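Uncharacterized protein (Bombyx mori, PDB 5AZ0) is an aldo-keto reductase (AKR2E5) of the silkworm, which probably reduces carbonyl compounds with a nicotinamide cofactor, as its family does. Local coordinates at residues A[177-186]-A[208-218]; A[263-271]-A[290-300]. All coordinates share one frame; numbering follows the deposited sequence. Where two conformers were deposited one is given.

Contact 1. Residues A[177-186]-A[208-218]; sequences FNIEQMKRLL and DLVDYCQANEV. With ACT (acetate ion), chain J.
Tyr212 lays its side chain into a hole formed by Ile179, Met182, Lys183 and Leu186, a knob-into-hole fit between two neighbouring outer helices of the aldo-keto reductase TIM barrel. The segments 179-186 and 208-215 run nearly parallel, 16° apart with axes 10.3 Å from each other, as successive helices of a beta/alpha barrel do. With CG anti to its backbone N (chi1 -178°), the tyrosine reaches across the gap. Its CB meets Ile179 CD1 at 3.6 Å, and CG and CD2 lie against Ile179 CG1. Further out, CE2 is 4.0 Å from both Met182 CB and Leu186 CD1, while CZ approaches Lys183 CB. At the tip, Tyr212 OH lies 3.2 Å from Lys183 CA; the two side chains cross at about a right angle.

On the inner side Leu209 turns CD1 toward Met182 CG and the backbone of Ile179, beside strand 195-199. Asn178 and Gln181 form a capping box on the first helix. Asn216 is the first residue to leave the second, which closes in a Schellman motif with Glu217 as C-prime; Asn216 ND2 donates to Tyr212 O and sits over one ring face, toward its rim. Tyrosine suits this place, being long enough to span from Ile179 to the aliphatic base of Lys183. Apolar packing thus joins the helices, while these polar bonds stay within each segment.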
loop_
_atom_site.group_PDB
_atom_site.type_symbol
_atom_site.label_atom_id
_atom_site.label_comp_id
_atom_site.label_asym_id
_atom_site.label_seq_id
_atom_site.Cartn_x
_atom_site.Cartn_y
_atom_site.Cartn_z
ATOM N N PHE A 177 8.494 3.848 -5.917
ATOM C CA PHE A 177 9.434 4.763 -6.504
ATOM C C PHE A 177 10.668 4.700 -5.582
ATOM O O PHE A 177 10.518 4.734 -4.341
ATOM C CB PHE A 177 8.870 6.197 -6.565
ATOM C CG PHE A 177 8.120 6.524 -7.844
ATOM C CD1 PHE A 177 7.205 5.655 -8.362
ATOM C CD2 PHE A 177 8.372 7.689 -8.516
ATOM C CE1 PHE A 177 6.603 5.937 -9.575
ATOM C CE2 PHE A 177 7.757 8.012 -9.680
ATOM C CZ PHE A 177 6.874 7.099 -10.230
ATOM N N ASN A 178 11.873 4.643 -6.157
ATOM C CA ASN A 178 13.076 4.677 -5.329
ATOM C C ASN A 178 13.462 6.154 -5.114
ATOM O O ASN A 178 12.819 7.049 -5.612
ATOM C CB ASN A 178 14.224 3.842 -5.961
ATOM C CG ASN A 178 14.695 4.394 -7.292
ATOM O OD1 ASN A 178 14.644 5.599 -7.566
ATOM N ND2 ASN A 178 15.079 3.498 -8.168
ATOM N N ILE A 179 14.580 6.411 -4.418
ATOM C CA ILE A 179 14.879 7.761 -3.974
ATOM C C ILE A 179 15.227 8.624 -5.138
ATOM O O ILE A 179 14.830 9.814 -5.196
ATOM C CB ILE A 179 15.983 7.742 -2.863
ATOM C CG1 ILE A 179 16.168 9.125 -2.257
ATOM C CG2 ILE A 179 17.351 7.145 -3.386
ATOM C CD1 ILE A 179 17.052 9.091 -0.997
ATOM N N GLU A 180 15.875 8.035 -6.160
ATOM C CA GLU A 180 16.223 8.728 -7.393
ATOM C C GLU A 180 14.968 9.130 -8.168
ATOM O O GLU A 180 14.812 10.240 -8.692
ATOM C CB GLU A 180 17.127 7.785 -8.273
ATOM C CG GLU A 180 18.542 7.463 -7.730
ATOM C CD GLU A 180 18.668 6.265 -6.775
ATOM O OE1 GLU A 180 17.681 5.557 -6.504
ATOM O OE2 GLU A 180 19.790 6.041 -6.248
ATOM N N GLN A 181 14.061 8.168 -8.301
ATOM C CA GLN A 181 12.734 8.467 -8.985
ATOM C C GLN A 181 11.913 9.539 -8.214
ATOM O O GLN A 181 11.379 10.493 -8.796
ATOM C CB GLN A 181 11.962 7.172 -9.123
ATOM C CG GLN A 181 12.648 6.225 -10.128
ATOM C CD GLN A 181 12.129 4.829 -10.065
ATOM O OE1 GLN A 181 11.716 4.364 -9.007
ATOM N NE2 GLN A 181 12.121 4.143 -11.214
ATOM N N MET A 182 11.952 9.461 -6.889
ATOM C CA MET A 182 11.242 10.482 -6.073
ATOM C C MET A 182 11.801 11.840 -6.262
ATOM O O MET A 182 11.063 12.864 -6.466
ATOM C CB MET A 182 11.270 10.082 -4.603
ATOM C CG MET A 182 10.383 8.861 -4.276
ATOM S SD MET A 182 8.596 9.217 -4.587
ATOM C CE MET A 182 8.360 10.803 -3.830
ATOM N N LYS A 183 13.136 11.890 -6.243
ATOM C CA LYS A 183 13.801 13.212 -6.464
ATOM C C LYS A 183 13.503 13.850 -7.850
ATOM O O LYS A 183 13.183 15.056 -7.993
ATOM C CB LYS A 183 15.311 13.047 -6.187
ATOM C CG LYS A 183 16.155 14.219 -6.591
ATOM C CD LYS A 183 17.563 14.215 -5.978
ATOM C CE LYS A 183 18.229 15.599 -6.186
ATOM N NZ LYS A 183 19.624 15.719 -5.632
ATOM N N ARG A 184 13.632 13.044 -8.887
ATOM C CA ARG A 184 13.355 13.514 -10.243
ATOM C C ARG A 184 11.853 13.888 -10.378
ATOM O O ARG A 184 11.469 14.906 -10.963
ATOM C CB ARG A 184 13.698 12.412 -11.262
ATOM C CG ARG A 184 13.636 12.919 -12.711
ATOM C CD ARG A 184 14.530 12.084 -13.632
ATOM N NE ARG A 184 14.198 12.402 -15.037
ATOM C CZ ARG A 184 13.182 11.897 -15.766
ATOM N NH1 ARG A 184 12.294 11.039 -15.278
ATOM N NH2 ARG A 184 13.032 12.288 -17.027
ATOM N N LEU A 185 10.996 13.069 -9.785
ATOM C CA LEU A 185 9.522 13.441 -9.819
ATOM C C LEU A 185 9.278 14.777 -9.120
ATOM O O LEU A 185 8.643 15.701 -9.650
ATOM C CB LEU A 185 8.694 12.272 -9.230
ATOM C CG LEU A 185 7.204 12.603 -9.130
ATOM C CD1 LEU A 185 6.660 12.982 -10.487
ATOM C CD2 LEU A 185 6.472 11.408 -8.558
ATOM N N LEU A 186 9.818 14.913 -7.918
ATOM C CA LEU A 186 9.613 16.137 -7.133
ATOM C C LEU A 186 10.235 17.391 -7.769
ATOM O O LEU A 186 9.706 18.507 -7.626
ATOM C CB LEU A 186 10.131 15.949 -5.706
ATOM C CG LEU A 186 9.285 15.053 -4.786
ATOM C CD1 LEU A 186 10.071 14.739 -3.543
ATOM C CD2 LEU A 186 8.041 15.801 -4.382
ATOM N N ASP A 208 16.773 5.550 4.274
ATOM C CA ASP A 208 17.103 6.742 3.459
ATOM C C ASP A 208 15.887 7.171 2.634
ATOM O O ASP A 208 15.615 8.352 2.516
ATOM C CB ASP A 208 18.290 6.485 2.487
ATOM C CG ASP A 208 19.653 6.391 3.214
ATOM O OD1 ASP A 208 19.723 6.657 4.402
ATOM O OD2 ASP A 208 20.637 5.964 2.588
ATOM N N LEU A 209 15.222 6.197 2.007
ATOM C CA LEU A 209 14.012 6.523 1.191
ATOM C C LEU A 209 12.883 7.152 2.077
ATOM O O LEU A 209 12.383 8.226 1.778
ATOM C CB LEU A 209 13.559 5.300 0.406
ATOM C CG LEU A 209 12.289 5.421 -0.508
ATOM C CD1 LEU A 209 12.409 6.597 -1.439
ATOM C CD2 LEU A 209 12.042 4.064 -1.212
ATOM N N VAL A 210 12.679 6.603 3.257
ATOM C CA VAL A 210 11.667 7.152 4.170
ATOM C C VAL A 210 12.030 8.565 4.593
ATOM O O VAL A 210 11.200 9.456 4.563
ATOM C CB VAL A 210 11.475 6.220 5.372
ATOM C CG1 VAL A 210 10.636 6.854 6.490
ATOM C CG2 VAL A 210 10.844 4.917 4.919
ATOM N N ASP A 211 13.291 8.778 4.966
ATOM C CA ASP A 211 13.741 10.074 5.413
ATOM C C ASP A 211 13.617 11.073 4.304
ATOM O O ASP A 211 13.194 12.179 4.520
ATOM C CB ASP A 211 15.234 10.016 5.907
ATOM C CG ASP A 211 15.403 9.270 7.239
ATOM O OD1 ASP A 211 14.413 8.982 7.968
ATOM O OD2 ASP A 211 16.540 8.913 7.546
ATOM N N TYR A 212 14.014 10.677 3.112
ATOM C CA TYR A 212 13.891 11.595 1.970
ATOM C C TYR A 212 12.408 12.000 1.731
ATOM O O TYR A 212 12.054 13.195 1.509
ATOM C CB TYR A 212 14.479 10.956 0.681
ATOM C CG TYR A 212 14.407 11.925 -0.481
ATOM C CD1 TYR A 212 15.302 13.015 -0.573
ATOM C CD2 TYR A 212 13.437 11.828 -1.429
ATOM C CE1 TYR A 212 15.214 13.926 -1.618
ATOM C CE2 TYR A 212 13.310 12.754 -2.451
ATOM C CZ TYR A 212 14.189 13.790 -2.547
ATOM O OH TYR A 212 14.026 14.678 -3.590
ATOM N N CYS A 213 11.539 11.010 1.746
ATOM C CA CYS A 213 10.057 11.306 1.555
ATOM C C CYS A 213 9.529 12.246 2.611
ATOM O O CYS A 213 8.916 13.273 2.294
ATOM C CB CYS A 213 9.242 9.992 1.472
ATOM S SG CYS A 213 9.541 9.038 -0.105
ATOM N N GLN A 214 9.790 11.903 3.865
ATOM C CA GLN A 214 9.321 12.693 4.998
ATOM C C GLN A 214 9.938 14.064 4.986
ATOM O O GLN A 214 9.192 15.030 5.270
ATOM C CB GLN A 214 9.570 11.977 6.318
ATOM C CG GLN A 214 8.727 10.681 6.369
ATOM C CD GLN A 214 8.894 9.932 7.667
ATOM O OE1 GLN A 214 9.889 10.113 8.318
ATOM N NE2 GLN A 214 7.915 9.110 8.053
ATOM N N ALA A 215 11.235 14.200 4.578
ATOM C CA ALA A 215 11.795 15.588 4.476
ATOM C C ALA A 215 11.107 16.394 3.418
ATOM O O ALA A 215 11.167 17.602 3.481
ATOM C CB ALA A 215 13.314 15.603 4.179
ATOM N N ASN A 216 10.534 15.742 2.390
ATOM C CA ASN A 216 9.809 16.441 1.359
ATOM C C ASN A 216 8.289 16.412 1.548
ATOM O O ASN A 216 7.535 16.710 0.627
ATOM C CB ASN A 216 10.221 15.889 0.040
ATOM C CG ASN A 216 11.639 16.326 -0.339
ATOM O OD1 ASN A 216 11.807 17.404 -0.850
ATOM N ND2 ASN A 216 12.617 15.533 -0.047
ATOM N N GLU A 217 7.855 16.084 2.758
ATOM C CA GLU A 217 6.443 16.042 3.125
ATOM C C GLU A 217 5.563 15.074 2.339
ATOM O O GLU A 217 4.349 15.222 2.308
ATOM C CB GLU A 217 5.810 17.373 3.055
ATOM C CG GLU A 217 6.587 18.592 3.514
ATOM C CD GLU A 217 6.886 18.633 4.969
ATOM O OE1 GLU A 217 6.456 17.712 5.733
ATOM O OE2 GLU A 217 7.526 19.642 5.330
ATOM N N VAL A 218 6.178 14.038 1.798
ATOM C CA VAL A 218 5.468 12.920 1.197
ATOM C C VAL A 218 5.316 11.889 2.283
ATOM O O VAL A 218 6.295 11.570 2.994
ATOM C CB VAL A 218 6.275 12.350 0.038
ATOM C CG1 VAL A 218 5.646 11.114 -0.570
ATOM C CG2 VAL A 218 6.550 13.453 -0.999
HETATM C C ACT J . 18.152 2.171 4.013
HETATM O O ACT J . 18.462 3.357 3.895
HETATM O OXT ACT J . 17.513 1.679 3.092
HETATM C CH3 ACT J . 18.433 1.325 5.237
#

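Contact 2. Residues A[263-271]-A[290-300]; sequences NLGYLYQRG and IFDFQLDDEDV
Gln269 and Leu295 join the last turn of helix 259-269, an outer helix of the aldo-keto reductase TIM barrel, to the loop that leads into helix 297-304. The glutamine side chain, stretched out past CG, uses both ends of its amide on one residue. Leu295 N donates to Gln269 OE1 at 2.8 Å, coming in flat with the amide at one of the oxygen's lone pairs. Gln269 NE2 in turn gives a nearly straight bond to Leu295 O (3.0 Å, 171°), which lies almost in the plane of the amide. This paired grip fixes the rotation of the amide and supplies partners for both the N-H and the carbonyl of a loop residue. Glutamine suits the task, since it carries a donor and an acceptor side by side. The amide of Gln294 stacks over that of Gln269, their planes 25° apart.

Ile290 and Tyr268 serve the other end of the loop. Ile290 sends CD1 against Leu264 CB at 3.6 Å, and its CG1 lies over the centre of the Phe291 ring. The edge of Phe291 then points into the face of Tyr268, a T-shaped pair with centroids 5.0 Å apart and planes at 86°. Between the two ends Gly265 lets the loop approach closely: Gly265 CA comes to 4.2 Å from Phe293 CZ, an approach that the lack of a side chain permits. Leu295 meanwhile packs CD1 on Tyr266 CA and is backed by Ile251 and Tyr255 of helix 246-255. Next to the paired amide bonds, a water lies 2.7 Å from Gln269 OE1 and 3.1 Å from Phe293 O.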
loop_
_atom_site.group_PDB
_atom_site.type_symbol
_atom_site.label_atom_id
_atom_site.label_comp_id
_atom_site.label_asym_id
_atom_site.label_seq_id
_atom_site.Cartn_x
_atom_site.Cartn_y
_atom_site.Cartn_z
ATOM N N ASN A 263 5.443 -4.817 15.803
ATOM C CA ASN A 263 5.752 -4.507 14.403
ATOM C C ASN A 263 4.933 -3.319 13.853
ATOM O O ASN A 263 5.524 -2.334 13.411
ATOM C CB ASN A 263 5.573 -5.744 13.569
ATOM C CG ASN A 263 6.167 -5.643 12.182
ATOM O OD1 ASN A 263 6.347 -4.546 11.589
ATOM N ND2 ASN A 263 6.430 -6.780 11.616
ATOM N N LEU A 264 3.596 -3.349 13.959
ATOM C CA LEU A 264 2.798 -2.224 13.434
ATOM C C LEU A 264 2.985 -0.952 14.198
ATOM O O LEU A 264 2.991 0.164 13.627
ATOM C CB LEU A 264 1.290 -2.538 13.317
ATOM C CG LEU A 264 0.971 -3.661 12.357
ATOM C CD1 LEU A 264 -0.572 -3.821 12.180
ATOM C CD2 LEU A 264 1.659 -3.517 11.018
ATOM N N GLY A 265 3.084 -1.070 15.507
ATOM C CA GLY A 265 3.281 0.111 16.301
ATOM C C GLY A 265 4.623 0.809 16.070
ATOM O O GLY A 265 4.721 2.028 16.153
ATOM N N TYR A 266 5.634 0.020 15.769
ATOM C CA TYR A 266 6.966 0.518 15.431
ATOM C C TYR A 266 6.880 1.397 14.132
ATOM O O TYR A 266 7.275 2.604 14.119
ATOM C CB TYR A 266 7.883 -0.682 15.267
ATOM C CG TYR A 266 9.257 -0.277 14.809
ATOM C CD1 TYR A 266 10.084 0.541 15.617
ATOM C CD2 TYR A 266 9.725 -0.651 13.553
ATOM C CE1 TYR A 266 11.339 0.943 15.188
ATOM C CE2 TYR A 266 11.018 -0.285 13.117
ATOM C CZ TYR A 266 11.829 0.503 13.948
ATOM O OH TYR A 266 13.092 0.869 13.512
ATOM N N LEU A 267 6.227 0.834 13.106
ATOM C CA LEU A 267 6.000 1.571 11.822
ATOM C C LEU A 267 5.233 2.817 12.088
ATOM O O LEU A 267 5.590 3.925 11.577
ATOM C CB LEU A 267 5.311 0.718 10.731
ATOM C CG LEU A 267 6.161 -0.473 10.288
ATOM C CD1 LEU A 267 5.416 -1.440 9.400
ATOM C CD2 LEU A 267 7.435 -0.036 9.553
ATOM N N TYR A 268 4.215 2.703 12.942
ATOM C CA TYR A 268 3.404 3.868 13.244
ATOM C C TYR A 268 4.256 4.923 13.866
ATOM O O TYR A 268 4.111 6.114 13.587
ATOM C CB TYR A 268 2.265 3.495 14.194
ATOM C CG TYR A 268 1.590 4.664 14.785
ATOM C CD1 TYR A 268 0.865 5.509 14.014
ATOM C CD2 TYR A 268 1.701 4.946 16.140
ATOM C CE1 TYR A 268 0.241 6.628 14.539
ATOM C CE2 TYR A 268 1.063 6.074 16.698
ATOM C CZ TYR A 268 0.328 6.928 15.883
ATOM O OH TYR A 268 -0.290 8.098 16.409
ATOM N N GLN A 269 5.117 4.473 14.777
ATOM C CA GLN A 269 6.007 5.356 15.487
ATOM C C GLN A 269 7.122 5.958 14.584
ATOM O O GLN A 269 7.585 7.012 14.891
ATOM C CB GLN A 269 6.666 4.620 16.666
ATOM C CG GLN A 269 7.246 5.599 17.700
ATOM C CD GLN A 269 7.591 4.939 19.048
ATOM O OE1 GLN A 269 6.761 4.258 19.659
ATOM N NE2 GLN A 269 8.820 5.141 19.493
ATOM N N ARG A 270 7.492 5.292 13.483
ATOM C CA ARG A 270 8.268 5.928 12.404
ATOM C C ARG A 270 7.482 6.941 11.565
ATOM O O ARG A 270 8.065 7.570 10.663
ATOM C CB ARG A 270 8.901 4.895 11.489
ATOM C CG ARG A 270 9.733 3.832 12.193
ATOM C CD ARG A 270 10.495 2.951 11.179
ATOM N NE ARG A 270 11.283 3.750 10.218
ATOM C CZ ARG A 270 11.698 3.288 9.044
ATOM N NH1 ARG A 270 11.422 2.048 8.660
ATOM N NH2 ARG A 270 12.341 4.086 8.214
ATOM N N GLY A 271 6.194 7.158 11.861
ATOM C CA GLY A 271 5.346 8.025 11.027
ATOM C C GLY A 271 4.941 7.397 9.682
ATOM O O GLY A 271 4.638 8.100 8.727
ATOM N N ILE A 290 -3.048 -0.620 18.415
ATOM C CA ILE A 290 -1.610 -0.368 18.334
ATOM C C ILE A 290 -1.220 1.072 18.542
ATOM O O ILE A 290 -0.077 1.455 18.265
ATOM C CB ILE A 290 -1.033 -0.776 16.975
ATOM C CG1 ILE A 290 -1.677 0.033 15.844
ATOM C CG2 ILE A 290 -1.215 -2.265 16.702
ATOM C CD1 ILE A 290 -1.005 -0.088 14.511
ATOM N N PHE A 291 -2.153 1.899 18.978
ATOM C CA PHE A 291 -1.908 3.339 19.002
ATOM C C PHE A 291 -1.723 3.920 20.426
ATOM O O PHE A 291 -1.314 5.064 20.576
ATOM C CB PHE A 291 -3.027 4.044 18.213
ATOM C CG PHE A 291 -3.134 3.561 16.799
ATOM C CD1 PHE A 291 -2.135 3.877 15.862
ATOM C CD2 PHE A 291 -4.195 2.762 16.396
ATOM C CE1 PHE A 291 -2.235 3.414 14.560
ATOM C CE2 PHE A 291 -4.293 2.311 15.085
ATOM C CZ PHE A 291 -3.306 2.625 14.175
ATOM N N ASP A 292 -1.900 3.073 21.438
ATOM C CA ASP A 292 -1.880 3.448 22.844
ATOM C C ASP A 292 -0.549 3.083 23.545
ATOM O O ASP A 292 -0.545 2.844 24.742
ATOM C CB ASP A 292 -3.044 2.725 23.551
ATOM C CG ASP A 292 -2.951 1.242 23.419
ATOM O OD1 ASP A 292 -2.005 0.768 22.754
ATOM O OD2 ASP A 292 -3.828 0.521 23.945
ATOM N N PHE A 293 0.573 3.014 22.830
ATOM C CA PHE A 293 1.838 2.668 23.482
ATOM C C PHE A 293 3.006 3.309 22.765
ATOM O O PHE A 293 2.951 3.501 21.572
ATOM C CB PHE A 293 1.974 1.133 23.687
ATOM C CG PHE A 293 2.356 0.331 22.456
ATOM C CD1 PHE A 293 1.397 -0.033 21.505
ATOM C CD2 PHE A 293 3.656 -0.188 22.306
ATOM C CE1 PHE A 293 1.739 -0.834 20.419
ATOM C CE2 PHE A 293 4.015 -0.977 21.200
ATOM C CZ PHE A 293 3.061 -1.282 20.239
ATOM N N GLN A 294 4.025 3.695 23.521
ATOM C CA GLN A 294 5.197 4.392 23.016
ATOM C C GLN A 294 6.350 3.419 23.259
ATOM O O GLN A 294 6.533 2.965 24.386
ATOM C CB GLN A 294 5.358 5.708 23.780
ATOM C CG GLN A 294 6.425 6.674 23.259
ATOM C CD GLN A 294 5.999 7.454 22.009
ATOM O OE1 GLN A 294 4.809 7.739 21.806
ATOM N NE2 GLN A 294 6.975 7.803 21.165
ATOM N N LEU A 295 7.055 3.017 22.196
ATOM C CA LEU A 295 8.233 2.165 22.312
ATOM C C LEU A 295 9.354 3.059 22.777
ATOM O O LEU A 295 9.540 4.171 22.229
ATOM C CB LEU A 295 8.590 1.458 20.998
ATOM C CG LEU A 295 7.630 0.352 20.574
ATOM C CD1 LEU A 295 7.538 0.255 19.046
ATOM C CD2 LEU A 295 7.956 -1.038 21.102
ATOM N N ASP A 296 10.100 2.617 23.803
ATOM C CA ASP A 296 11.190 3.479 24.331
ATOM C C ASP A 296 12.468 3.267 23.524
ATOM O O ASP A 296 12.528 2.384 22.657
ATOM C CB ASP A 296 11.382 3.341 25.862
ATOM C CG ASP A 296 11.873 1.978 26.277
ATOM O OD1 ASP A 296 12.667 1.339 25.537
ATOM O OD2 ASP A 296 11.417 1.559 27.343
ATOM N N ASP A 297 13.443 4.121 23.790
ATOM C CA ASP A 297 14.659 4.194 23.017
ATOM C C ASP A 297 15.294 2.840 22.932
ATOM O O ASP A 297 15.784 2.471 21.892
ATOM C CB ASP A 297 15.655 5.179 23.625
ATOM C CG ASP A 297 15.174 6.629 23.586
ATOM O OD1 ASP A 297 14.432 7.002 22.657
ATOM O OD2 ASP A 297 15.556 7.412 24.495
ATOM N N GLU A 298 15.283 2.090 24.022
ATOM C CA GLU A 298 15.907 0.737 24.050
ATOM C C GLU A 298 15.240 -0.237 23.090
ATOM O O GLU A 298 15.918 -0.984 22.339
ATOM C CB GLU A 298 15.862 0.168 25.483
ATOM C CG GLU A 298 16.614 -1.148 25.684
ATOM C CD GLU A 298 16.283 -1.852 27.016
ATOM O OE1 GLU A 298 16.006 -1.157 28.022
ATOM O OE2 GLU A 298 16.302 -3.105 27.045
ATOM N N ASP A 299 13.908 -0.257 23.101
ATOM C CA ASP A 299 13.170 -1.207 22.249
ATOM C C ASP A 299 13.172 -0.813 20.731
ATOM O O ASP A 299 13.245 -1.669 19.879
ATOM C CB ASP A 299 11.772 -1.426 22.796
ATOM C CG ASP A 299 11.782 -1.954 24.248
ATOM O OD1 ASP A 299 12.566 -2.894 24.568
ATOM O OD2 ASP A 299 11.011 -1.392 25.056
ATOM N N VAL A 300 13.205 0.475 20.465
ATOM C CA VAL A 300 13.391 1.025 19.125
ATOM C C VAL A 300 14.755 0.579 18.659
ATOM O O VAL A 300 14.886 0.057 17.584
ATOM C CB VAL A 300 13.263 2.579 19.095
ATOM C CG1 VAL A 300 13.769 3.183 17.792
ATOM C CG2 VAL A 300 11.817 3.007 19.285
HETATM O O HOH W 1 4.298 3.569 18.798
#

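Overall arrangement
Both contacts belong to the outer layer of the barrel and are only partly buried, their centres about 23 Å apart. Contact 1 pairs two successive, nearly parallel helices, so apolar side chains interlock along their length, with the inner ones reaching strands 172-175 and 195-199. Contact 2 sets a helix against an irregular loop, whose backbone needs partners; side-chain amides, a water and an aromatic pair accordingly join the apolar packing. They hold different elements and follow one another along the chain, yet they touch: Gln214 NE2 of helix 207-215 probably donates to Arg270 O just past helix 259-269, and Val210 packs against the arginine's NH2.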